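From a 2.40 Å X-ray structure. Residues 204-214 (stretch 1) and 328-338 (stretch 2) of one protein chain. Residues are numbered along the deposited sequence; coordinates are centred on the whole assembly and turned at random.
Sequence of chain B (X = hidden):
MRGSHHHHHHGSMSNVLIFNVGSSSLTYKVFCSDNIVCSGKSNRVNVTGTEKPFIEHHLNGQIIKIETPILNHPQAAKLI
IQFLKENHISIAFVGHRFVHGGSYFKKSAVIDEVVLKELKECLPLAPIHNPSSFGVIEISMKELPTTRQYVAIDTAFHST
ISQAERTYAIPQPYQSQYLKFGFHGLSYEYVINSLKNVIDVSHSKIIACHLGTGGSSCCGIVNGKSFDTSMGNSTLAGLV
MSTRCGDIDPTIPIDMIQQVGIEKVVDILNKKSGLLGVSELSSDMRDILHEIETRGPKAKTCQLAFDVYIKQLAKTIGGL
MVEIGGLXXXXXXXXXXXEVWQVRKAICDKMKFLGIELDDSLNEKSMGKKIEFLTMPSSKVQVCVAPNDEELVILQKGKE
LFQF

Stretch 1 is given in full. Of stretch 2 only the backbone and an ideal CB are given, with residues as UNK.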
ATOM      1  N   SER B 204      21.324   8.776  11.062  1.00 43.34           N
ATOM      2  CA  SER B 204      20.492   7.645  11.441  1.00 43.38           C
ATOM      3  C   SER B 204      19.380   7.417  10.431  1.00 41.52           C
ATOM      4  O   SER B 204      18.884   8.363   9.812  1.00 38.10           O
ATOM      5  CB  SER B 204      19.874   7.890  12.818  1.00 47.34           C
ATOM      6  OG  SER B 204      19.024   9.028  12.794  1.00 52.71           O
ATOM      7  N   LYS B 205      18.999   6.156  10.263  1.00 36.99           N
ATOM      8  CA  LYS B 205      17.816   5.805   9.490  1.00 35.60           C
ATOM      9  C   LYS B 205      16.797   5.220  10.454  1.00 35.00           C
ATOM     10  O   LYS B 205      17.004   4.141  11.022  1.00 27.76           O
ATOM     11  CB  LYS B 205      18.165   4.810   8.385  1.00 33.36           C
ATOM     12  CG  LYS B 205      19.063   5.396   7.310  1.00 31.86           C
ATOM     13  CD  LYS B 205      19.537   4.339   6.330  1.00 40.29           C
ATOM     14  CE  LYS B 205      20.438   4.956   5.277  1.00 41.99           C
ATOM     15  NZ  LYS B 205      19.789   6.134   4.639  1.00 47.12           N
ATOM     16  N   ILE B 206      15.705   5.950  10.649  1.00 34.39           N
ATOM     17  CA  ILE B 206      14.731   5.606  11.671  1.00 34.75           C
ATOM     18  C   ILE B 206      13.363   5.366  11.046  1.00 33.31           C
ATOM     19  O   ILE B 206      12.926   6.128  10.180  1.00 30.24           O
ATOM     20  CB  ILE B 206      14.631   6.733  12.722  1.00 34.95           C
ATOM     21  CG1 ILE B 206      16.017   7.035  13.302  1.00 37.38           C
ATOM     22  CG2 ILE B 206      13.657   6.366  13.828  1.00 23.86           C
ATOM     23  CD1 ILE B 206      16.032   8.136  14.350  1.00 31.27           C
ATOM     24  N   ILE B 207      12.706   4.286  11.465  1.00 25.59           N
ATOM     25  CA  ILE B 207      11.308   4.067  11.126  1.00 29.13           C
ATOM     26  C   ILE B 207      10.500   4.134  12.415  1.00 28.71           C
ATOM     27  O   ILE B 207      10.707   3.337  13.337  1.00 29.44           O
ATOM     28  CB  ILE B 207      11.073   2.714  10.416  1.00 29.52           C
ATOM     29  CG1 ILE B 207      11.724   2.716   9.031  1.00 24.85           C
ATOM     30  CG2 ILE B 207       9.583   2.430  10.283  1.00 25.84           C
ATOM     31  CD1 ILE B 207      11.520   1.429   8.242  1.00 22.73           C
ATOM     32  N   ALA B 208       9.591   5.101  12.487  1.00 30.35           N
ATOM     33  CA  ALA B 208       8.761   5.277  13.673  1.00 25.76           C
ATOM     34  C   ALA B 208       7.348   4.772  13.417  1.00 29.13           C
ATOM     35  O   ALA B 208       6.793   4.983  12.338  1.00 32.41           O
ATOM     36  CB  ALA B 208       8.735   6.728  14.089  1.00 28.00           C
ATOM     37  N   CYS B 209       6.762   4.117  14.414  1.00 29.27           N
ATOM     38  CA  CYS B 209       5.399   3.614  14.289  1.00 29.36           C
ATOM     39  C   CYS B 209       4.480   4.266  15.320  1.00 30.25           C
ATOM     40  O   CYS B 209       4.555   3.967  16.516  1.00 27.64           O
ATOM     41  CB  CYS B 209       5.374   2.096  14.456  1.00 28.91           C
ATOM     42  SG  CYS B 209       6.518   1.208  13.384  1.00 37.41           S
ATOM     43  N   HIS B 210       3.623   5.169  14.855  1.00 31.29           N
ATOM     44  CA  HIS B 210       2.614   5.776  15.714  1.00 25.58           C
ATOM     45  C   HIS B 210       1.401   4.853  15.742  1.00 29.42           C
ATOM     46  O   HIS B 210       0.510   4.956  14.895  1.00 32.50           O
ATOM     47  CB  HIS B 210       2.227   7.160  15.182  1.00 25.14           C
ATOM     48  CG  HIS B 210       1.230   7.888  16.024  1.00 36.93           C
ATOM     49  ND1 HIS B 210       1.522   9.052  16.694  1.00 36.81           N
ATOM     50  CD2 HIS B 210      -0.083   7.624  16.292  1.00 36.15           C
ATOM     51  CE1 HIS B 210       0.451   9.477  17.345  1.00 37.80           C
ATOM     52  NE2 HIS B 210      -0.533   8.622  17.113  1.00 31.31           N
ATOM     53  N   LEU B 211       1.379   3.939  16.704  1.00 27.23           N
ATOM     54  CA  LEU B 211       0.292   2.975  16.798  1.00 30.80           C
ATOM     55  C   LEU B 211      -0.744   3.458  17.816  1.00 40.27           C
ATOM     56  O   LEU B 211      -0.664   3.148  19.011  1.00 38.70           O
ATOM     57  CB  LEU B 211       0.836   1.585  17.146  1.00 26.84           C
ATOM     58  CG  LEU B 211       1.898   1.079  16.161  1.00 31.20           C
ATOM     59  CD1 LEU B 211       2.254  -0.388  16.393  1.00 23.59           C
ATOM     60  CD2 LEU B 211       1.441   1.300  14.721  1.00 27.93           C
ATOM     61  N   GLY B 212      -1.715   4.224  17.325  1.00 33.76           N
ATOM     62  CA  GLY B 212      -2.647   4.923  18.190  1.00 39.54           C
ATOM     63  C   GLY B 212      -3.990   4.248  18.400  1.00 43.24           C
ATOM     64  O   GLY B 212      -4.267   3.185  17.838  1.00 43.53           O
ATOM     65  N   THR B 213      -4.822   4.866  19.232  1.00 44.48           N
ATOM     66  CA  THR B 213      -6.158   4.357  19.500  1.00 53.46           C
ATOM     67  C   THR B 213      -7.098   4.793  18.386  1.00 41.90           C
ATOM     68  O   THR B 213      -8.111   4.148  18.122  1.00 52.14           O
ATOM     69  CB  THR B 213      -6.698   4.866  20.849  1.00 53.47           C
ATOM     70  OG1 THR B 213      -7.915   4.180  21.168  1.00 60.98           O
ATOM     71  CG2 THR B 213      -6.965   6.362  20.786  1.00 34.29           C
ATOM     72  N   GLY B 214      -6.748   5.897  17.733  1.00 43.62           N
ATOM     73  CA  GLY B 214      -7.528   6.400  16.616  1.00 33.76           C
ATOM     74  C   GLY B 214      -6.835   6.081  15.305  1.00 49.90           C
ATOM     75  O   GLY B 214      -7.022   5.002  14.739  1.00 39.76           O
ATOM     76  N   UNK B 328      18.328   1.544  11.153  1.00 32.85           N
ATOM     77  CA  UNK B 328      19.145   1.468  12.356  1.00 35.83           C
ATOM     78  C   UNK B 328      18.280   1.308  13.605  1.00 34.49           C
ATOM     79  O   UNK B 328      18.642   0.587  14.540  1.00 38.44           O
ATOM     80  CB  UNK B 328      20.022   2.716  12.479  1.00 35.83           C
ATOM     81  N   UNK B 329      17.132   1.982  13.615  1.00 25.49           N
ATOM     82  CA  UNK B 329      16.283   2.013  14.801  1.00 28.51           C
ATOM     83  C   UNK B 329      14.803   1.975  14.460  1.00 30.67           C
ATOM     84  O   UNK B 329      14.299   2.837  13.730  1.00 29.79           O
ATOM     85  CB  UNK B 329      16.586   3.264  15.628  1.00 28.51           C
ATOM     86  N   UNK B 330      14.113   0.967  14.994  1.00 26.33           N
ATOM     87  CA  UNK B 330      12.660   0.881  14.897  1.00 24.09           C
ATOM     88  C   UNK B 330      12.060   1.329  16.228  1.00 29.10           C
ATOM     89  O   UNK B 330      12.425   0.808  17.287  1.00 34.27           O
ATOM     90  CB  UNK B 330      12.211  -0.537  14.540  1.00 24.09           C
ATOM     91  N   UNK B 331      11.158   2.303  16.184  1.00 24.57           N
ATOM     92  CA  UNK B 331      10.590   2.850  17.412  1.00 28.00           C
ATOM     93  C   UNK B 331       9.068   2.778  17.443  1.00 35.37           C
ATOM     94  O   UNK B 331       8.397   3.166  16.487  1.00 33.93           O
ATOM     95  CB  UNK B 331      11.036   4.303  17.587  1.00 28.00           C
ATOM     96  N   UNK B 332       8.530   2.284  18.555  1.00 27.87           N
ATOM     97  CA  UNK B 332       7.087   2.233  18.743  1.00 31.77           C
ATOM     98  C   UNK B 332       6.608   3.378  19.631  1.00 29.76           C
ATOM     99  O   UNK B 332       7.245   3.699  20.636  1.00 29.43           O
ATOM    100  CB  UNK B 332       6.677   0.889  19.348  1.00 31.77           C
ATOM    101  N   UNK B 333       5.486   3.993  19.264  1.00 31.00           N
ATOM    102  CA  UNK B 333       4.946   5.083  20.069  1.00 26.50           C
ATOM    103  C   UNK B 333       3.421   5.069  20.110  1.00 28.92           C
ATOM    104  O   UNK B 333       2.780   4.237  19.465  1.00 29.37           O
ATOM    105  CB  UNK B 333       5.436   6.426  19.525  1.00 26.50           C
ATOM    106  N   UNK B 334       2.860   5.995  20.883  1.00 22.71           N
ATOM    107  CA  UNK B 334       1.428   6.037  21.189  1.00 29.44           C
ATOM    108  C   UNK B 334       0.905   4.778  21.885  1.00 32.20           C
ATOM    109  O   UNK B 334       1.643   3.805  22.060  1.00 27.42           O
ATOM    110  CB  UNK B 334       0.640   6.259  19.897  1.00 29.44           C
ATOM    111  N   UNK B 335      -0.370   4.819  22.273  1.00 37.20           N
ATOM    112  CA  UNK B 335      -0.976   3.833  23.177  1.00 45.90           C
ATOM    113  C   UNK B 335      -0.644   2.366  22.897  1.00 37.89           C
ATOM    114  O   UNK B 335      -0.133   1.668  23.774  1.00 40.28           O
ATOM    115  CB  UNK B 335      -2.497   3.997  23.131  1.00 45.90           C
ATOM    116  N   UNK B 336      -0.928   1.899  21.683  1.00 37.73           N
ATOM    117  CA  UNK B 336      -0.711   0.491  21.350  1.00 41.94           C
ATOM    118  C   UNK B 336       0.767   0.125  21.211  1.00 39.69           C
ATOM    119  O   UNK B 336       1.167  -0.996  21.540  1.00 37.89           O
ATOM    120  CB  UNK B 336      -1.442   0.153  20.049  1.00 41.94           C
ATOM    121  N   UNK B 337       1.574   1.067  20.732  1.00 26.81           N
ATOM    122  CA  UNK B 337       3.000   0.839  20.579  1.00 29.09           C
ATOM    123  C   UNK B 337       3.717   0.725  21.913  1.00 34.86           C
ATOM    124  O   UNK B 337       4.695  -0.014  22.040  1.00 30.11           O
ATOM    125  CB  UNK B 337       3.623   1.967  19.753  1.00 29.09           C
ATOM    126  N   UNK B 338       3.218   1.451  22.911  1.00 35.99           N
ATOM    127  CA  UNK B 338       3.868   1.519  24.215  1.00 31.85           C
ATOM    128  C   UNK B 338       3.393   0.425  25.167  1.00 32.16           C
ATOM    129  O   UNK B 338       4.176  -0.088  25.968  1.00 37.79           O
ATOM    130  CB  UNK B 338       3.621   2.891  24.846  1.00 31.85           C
TER

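Positions 329-333 form a strand parallel to the one in stretch 1, and their bridges join Ile206 to His210 with 329 to 333 in order; the helical part that follows is not parallel to it.

At position 328 the CA-to-CB bond points toward stretch 1. The ideal CB lies 3.6 Å from Lys205 O, and Lys205 N is a free donor nearby. A short acceptor such as Asp, Asn or Ser would suit. The residue is Asp328. Its OD2 accepts a hydrogen bond from Lys205 N at 3.0 Å, while its own N donates to Lys205 O at 2.9 Å.

Position 329 has strand angles, and its CB is 4.5 Å from Ile206 CG1. Several aliphatic residues would fit. It is Leu329, whose O accepts from Ile207 N at 3.1 Å.

Position 330 turns to the other face, beside Ile207 and Cys209. Any apolar side chain of moderate length could reach them. Leu330 does so: its CD1 is 3.9 Å from both Ile207 CG2 and Cys209 SG.

Position 331 returns to the face of Ile206 and Ala208. The small Ala208 leaves space, so a beta-branched or other aliphatic residue is likely. Val331 uses it, placing CG1 3.4 Å from Ala208 CB. Its N donates to Ile207 O at 3.1 Å, and its O accepts from Cys209 N at 2.8 Å.

Position 332 shares a face with Cys209, and Leu211 CD1 lies 5.5 Å from the ideal CB. A large apolar or aromatic residue would suit. Phe332 sets its ring edge against Leu211 CD1, which is 4.0 Å from Phe332 CD1.

Position 333 is on the His210 face. A beta-branched residue would suit the extended backbone; Val, Ile and Thr are all plausible. In Thr333, CG2 packs 3.6 Å from His210 CA.

At position 334 the angles are 59/175, a combination most comfortable for Gly and unusual for other residues; yet CB points toward stretch 1, 3.8 Å from His210 NE2, so a short polar or acidic residue could also be placed there. In Asp334, CB lies over one face of the His210 ring, 3.9 Å from its centroid.

Position 335 points sideways, where many polar residues would do. It is Gln335.

At position 336 CB points toward stretch 1, only 3.3 Å from Leu211 O. A flexible apolar chain could pass this oxygen. Met336 CB is 4.0 Å from Leu211 CB, and Met336 N donates to Leu211 O at 3.0 Å.

At position 337 an ideal CB would clash with the O of residue 333, at 2.4 Å. Glycine fits best, and Gly337 is found.

Position 338 makes no contact with stretch 1, so the choice is open. It is Leu338.

Stretch 2, residues 328-338: DLLVFTDQMGL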
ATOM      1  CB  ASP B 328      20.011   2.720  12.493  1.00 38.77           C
ATOM      2  CG  ASP B 328      20.934   2.924  11.310  1.00 44.78           C
ATOM      3  OD1 ASP B 328      21.470   1.920  10.795  1.00 55.97           O
ATOM      4  OD2 ASP B 328      21.117   4.089  10.895  1.00 36.22           O
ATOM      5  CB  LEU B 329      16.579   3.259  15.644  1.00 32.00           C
ATOM      6  CG  LEU B 329      15.712   3.447  16.896  1.00 34.08           C
ATOM      7  CD1 LEU B 329      15.953   2.320  17.884  1.00 29.11           C
ATOM      8  CD2 LEU B 329      15.964   4.800  17.556  1.00 24.32           C
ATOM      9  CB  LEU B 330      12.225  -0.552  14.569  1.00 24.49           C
ATOM     10  CG  LEU B 330      10.717  -0.806  14.458  1.00 28.77           C
ATOM     11  CD1 LEU B 330      10.149  -0.136  13.221  1.00 21.66           C
ATOM     12  CD2 LEU B 330      10.390  -2.300  14.455  1.00 31.42           C
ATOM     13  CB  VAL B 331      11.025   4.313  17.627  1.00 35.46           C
ATOM     14  CG1 VAL B 331      10.499   5.193  16.504  1.00 35.83           C
ATOM     15  CG2 VAL B 331      10.542   4.815  18.980  1.00 34.10           C
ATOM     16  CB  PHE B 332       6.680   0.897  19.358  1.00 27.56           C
ATOM     17  CG  PHE B 332       6.938  -0.278  18.470  1.00 30.77           C
ATOM     18  CD1 PHE B 332       6.060  -0.590  17.441  1.00 25.41           C
ATOM     19  CD2 PHE B 332       8.053  -1.082  18.666  1.00 37.27           C
ATOM     20  CE1 PHE B 332       6.292  -1.681  16.621  1.00 32.10           C
ATOM     21  CE2 PHE B 332       8.291  -2.173  17.851  1.00 33.90           C
ATOM     22  CZ  PHE B 332       7.409  -2.473  16.825  1.00 34.27           C
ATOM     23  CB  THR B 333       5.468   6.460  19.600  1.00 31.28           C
ATOM     24  OG1 THR B 333       5.113   7.464  20.557  1.00 33.42           O
ATOM     25  CG2 THR B 333       4.880   6.826  18.255  1.00 31.01           C
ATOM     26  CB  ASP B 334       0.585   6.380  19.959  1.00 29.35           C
ATOM     27  CG  ASP B 334      -0.890   6.520  20.295  1.00 43.14           C
ATOM     28  OD1 ASP B 334      -1.240   6.368  21.484  1.00 45.13           O
ATOM     29  OD2 ASP B 334      -1.699   6.757  19.373  1.00 44.70           O
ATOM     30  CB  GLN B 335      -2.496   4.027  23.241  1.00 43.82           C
ATOM     31  CG  GLN B 335      -2.994   4.648  24.541  1.00 61.21           C
ATOM     32  CD  GLN B 335      -3.935   3.730  25.303  1.00 74.96           C
ATOM     33  OE1 GLN B 335      -4.519   2.807  24.733  1.00 71.82           O
ATOM     34  NE2 GLN B 335      -4.081   3.978  26.600  1.00 77.76           N
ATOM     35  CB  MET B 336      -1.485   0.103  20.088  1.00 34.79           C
ATOM     36  CG  MET B 336      -2.999   0.249  20.237  1.00 55.84           C
ATOM     37  SD  MET B 336      -3.630  -0.594  21.709  1.00 64.07           S
ATOM     38  CE  MET B 336      -5.322  -0.003  21.770  1.00 54.39           C
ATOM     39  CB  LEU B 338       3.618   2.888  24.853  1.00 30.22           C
ATOM     40  CG  LEU B 338       4.056   4.117  24.055  1.00 34.57           C
ATOM     41  CD1 LEU B 338       3.516   5.388  24.689  1.00 25.51           C
ATOM     42  CD2 LEU B 338       5.575   4.183  23.938  1.00 27.48           C
TER
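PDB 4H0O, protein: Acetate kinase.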